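Local coordinates for uncharacterized protein (Vibrio parahaemolyticus M0605, PDB 3X0T), which is PirA, probably one component of a plasmid-encoded pore-forming toxin that makes this marine pathogen virulent, at residues H30-E36 with A88-Q92. Residue numbers count along the deposited sequence, not the author numbering.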
loop_
_atom_site.group_PDB
_atom_site.type_symbol
_atom_site.label_atom_id
_atom_site.label_comp_id
_atom_site.label_asym_id
_atom_site.label_seq_id
_atom_site.Cartn_x
_atom_site.Cartn_y
_atom_site.Cartn_z
ATOM N N HIS A 30 10.093 -1.787 8.579
ATOM C CA HIS A 30 10.318 -1.706 10.007
ATOM C C HIS A 30 11.671 -1.110 10.223
ATOM O O HIS A 30 12.682 -1.653 9.742
ATOM C CB HIS A 30 10.262 -3.127 10.607
ATOM C CG HIS A 30 8.993 -3.814 10.301
ATOM N ND1 HIS A 30 7.820 -3.527 10.936
ATOM C CD2 HIS A 30 8.706 -4.730 9.333
ATOM C CE1 HIS A 30 6.877 -4.269 10.358
ATOM N NE2 HIS A 30 7.372 -4.999 9.383
ATOM N N THR A 31 11.696 0.020 10.901
ATOM C CA THR A 31 12.924 0.804 11.168
ATOM C C THR A 31 12.854 1.181 12.651
ATOM O O THR A 31 12.498 2.315 13.003
ATOM C CB THR A 31 12.978 2.037 10.245
ATOM O OG1 THR A 31 11.738 2.750 10.225
ATOM C CG2 THR A 31 13.300 1.701 8.825
ATOM N N PRO A 32 13.145 0.221 13.544
ATOM C CA PRO A 32 12.802 0.397 14.948
ATOM C C PRO A 32 13.803 1.268 15.711
ATOM O O PRO A 32 13.502 1.687 16.830
ATOM C CB PRO A 32 12.841 -1.055 15.507
ATOM C CG PRO A 32 13.852 -1.723 14.597
ATOM C CD PRO A 32 13.560 -1.182 13.211
ATOM N N ILE A 33 14.962 1.571 15.109
ATOM C CA ILE A 33 15.976 2.386 15.814
ATOM C C ILE A 33 15.794 3.809 15.435
ATOM O O ILE A 33 15.547 4.653 16.311
ATOM C CB ILE A 33 17.391 1.868 15.509
ATOM C CG1 ILE A 33 17.534 0.420 15.889
ATOM C CG2 ILE A 33 18.365 2.824 16.261
ATOM C CD1 ILE A 33 18.894 -0.205 15.462
ATOM N N ILE A 34 15.874 4.128 14.162
ATOM C CA ILE A 34 15.720 5.454 13.633
ATOM C C ILE A 34 14.587 5.416 12.637
ATOM O O ILE A 34 14.627 4.690 11.640
ATOM C CB ILE A 34 17.017 5.971 12.957
ATOM C CG1 ILE A 34 18.238 5.824 13.859
ATOM C CG2 ILE A 34 16.819 7.379 12.402
ATOM C CD1 ILE A 34 18.179 6.667 15.116
ATOM N N PRO A 35 13.505 6.188 12.854
ATOM C CA PRO A 35 12.356 6.138 11.947
ATOM C C PRO A 35 12.657 6.660 10.594
ATOM O O PRO A 35 13.554 7.515 10.418
ATOM C CB PRO A 35 11.303 6.946 12.689
ATOM C CG PRO A 35 12.095 7.911 13.455
ATOM C CD PRO A 35 13.322 7.172 13.954
ATOM N N GLU A 36 11.874 6.281 9.592
ATOM C CA GLU A 36 12.094 6.693 8.202
ATOM C C GLU A 36 10.774 6.999 7.531
ATOM O O GLU A 36 9.731 6.390 7.842
ATOM C CB GLU A 36 12.764 5.586 7.397
ATOM C CG GLU A 36 14.120 5.220 7.823
ATOM C CD GLU A 36 14.865 4.226 6.884
ATOM O OE1 GLU A 36 14.319 3.934 5.725
ATOM O OE2 GLU A 36 15.899 3.643 7.318
ATOM N N ALA A 88 7.907 10.409 9.277
ATOM C CA ALA A 88 8.711 9.211 9.417
ATOM C C ALA A 88 8.118 8.302 10.492
ATOM O O ALA A 88 7.560 8.805 11.503
ATOM C CB ALA A 88 10.145 9.618 9.788
ATOM N N PHE A 89 8.256 6.986 10.317
ATOM C CA PHE A 89 7.672 6.017 11.205
ATOM C C PHE A 89 8.662 5.001 11.642
ATOM O O PHE A 89 9.652 4.695 10.932
ATOM C CB PHE A 89 6.512 5.280 10.499
ATOM C CG PHE A 89 5.423 6.205 9.996
ATOM C CD1 PHE A 89 4.598 6.862 10.966
ATOM C CD2 PHE A 89 5.192 6.415 8.651
ATOM C CE1 PHE A 89 3.554 7.682 10.470
ATOM C CE2 PHE A 89 4.150 7.217 8.209
ATOM C CZ PHE A 89 3.337 7.836 9.109
ATOM N N TYR A 90 8.410 4.331 12.767
ATOM C CA TYR A 90 9.140 3.150 13.202
ATOM C C TYR A 90 8.655 1.900 12.501
ATOM O O TYR A 90 9.448 0.992 12.232
ATOM C CB TYR A 90 8.989 2.998 14.709
ATOM C CG TYR A 90 9.717 4.073 15.476
ATOM C CD1 TYR A 90 11.088 3.976 15.742
ATOM C CD2 TYR A 90 9.059 5.210 15.922
ATOM C CE1 TYR A 90 11.794 4.957 16.413
ATOM C CE2 TYR A 90 9.764 6.204 16.612
ATOM C CZ TYR A 90 11.105 6.066 16.855
ATOM O OH TYR A 90 11.833 7.056 17.496
ATOM N N HIS A 91 7.365 1.822 12.219
ATOM C CA HIS A 91 6.712 0.720 11.522
ATOM C C HIS A 91 5.716 1.289 10.566
ATOM O O HIS A 91 4.963 2.199 10.950
ATOM C CB HIS A 91 6.035 -0.267 12.477
ATOM C CG HIS A 91 6.982 -0.861 13.464
ATOM N ND1 HIS A 91 7.847 -1.894 13.144
ATOM C CD2 HIS A 91 7.307 -0.443 14.730
ATOM C CE1 HIS A 91 8.634 -2.105 14.177
ATOM N NE2 HIS A 91 8.356 -1.227 15.134
ATOM N N GLN A 92 5.617 0.738 9.366
ATOM C CA GLN A 92 4.622 1.190 8.400
ATOM C C GLN A 92 4.340 0.062 7.436
ATOM O O GLN A 92 5.186 -0.814 7.206
ATOM C CB GLN A 92 5.044 2.509 7.732
ATOM C CG GLN A 92 6.363 2.385 6.916
ATOM C CD GLN A 92 6.929 3.718 6.708
ATOM O OE1 GLN A 92 6.317 4.580 5.999
ATOM N NE2 GLN A 92 8.081 4.025 7.258
HETATM O O HOH W 1 9.140 2.153 9.106
HETATM O O HOH W 2 14.683 7.166 17.363
#
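Backbone hydrogen bonds tie the loop that follows strand 22-30 to the residues leading into strand 91-98 at two separate points. E36 and F89 form an antiparallel hydrogen-bonded pair, with E36 N to F89 O at 3.0 Å and F89 N to E36 O at 2.9 Å. Further along, T31 N donates to Y90 O (2.8 Å), next to the non-hydrogen-bonded pair H30 and H91. Between these points the loop arches round the Y90 ring, with the CB atoms of I33 and I34 directed away. Q92 NE2 donates to E36 O (2.9 Å), so this carbonyl accepts two bonds, and also to water 1, which is bonded to T31 OG1; Q92 OE1 is held by Y55. The imidazoles of H30 and H91 lie on the same face of the sheet and meet edge against edge, neither over the other's face, through a 2.7 Å ND1–ND1 hydrogen bond. Water 2 links I33 O to Y90 OH. Apolar contacts centre on P35: it sits over the Y90 ring in a CH-pi contact, its CB 4.0 Å from the centroid and almost on the ring normal, while P35 CB also reaches A88 CB at 4.1 Å. The CA-to-CB bond of F89 points away from the loop, and its ring stacks with W57. The E36 CA-to-CB bond also points away, and OE1 forms a salt bridge with K29. The contact thus fastens the loop leaving edge strand 22-30, on its way to strand 41-45 in the other sheet of the jelly roll, to the entry of the neighbouring inner strand 91-98. Its chemistry implies that one histidine ND1 is protonated and the other offers its lone pair, either being a possible donor, so the H30–H91 link should depend on protonation state, whereas the backbone bonds should not.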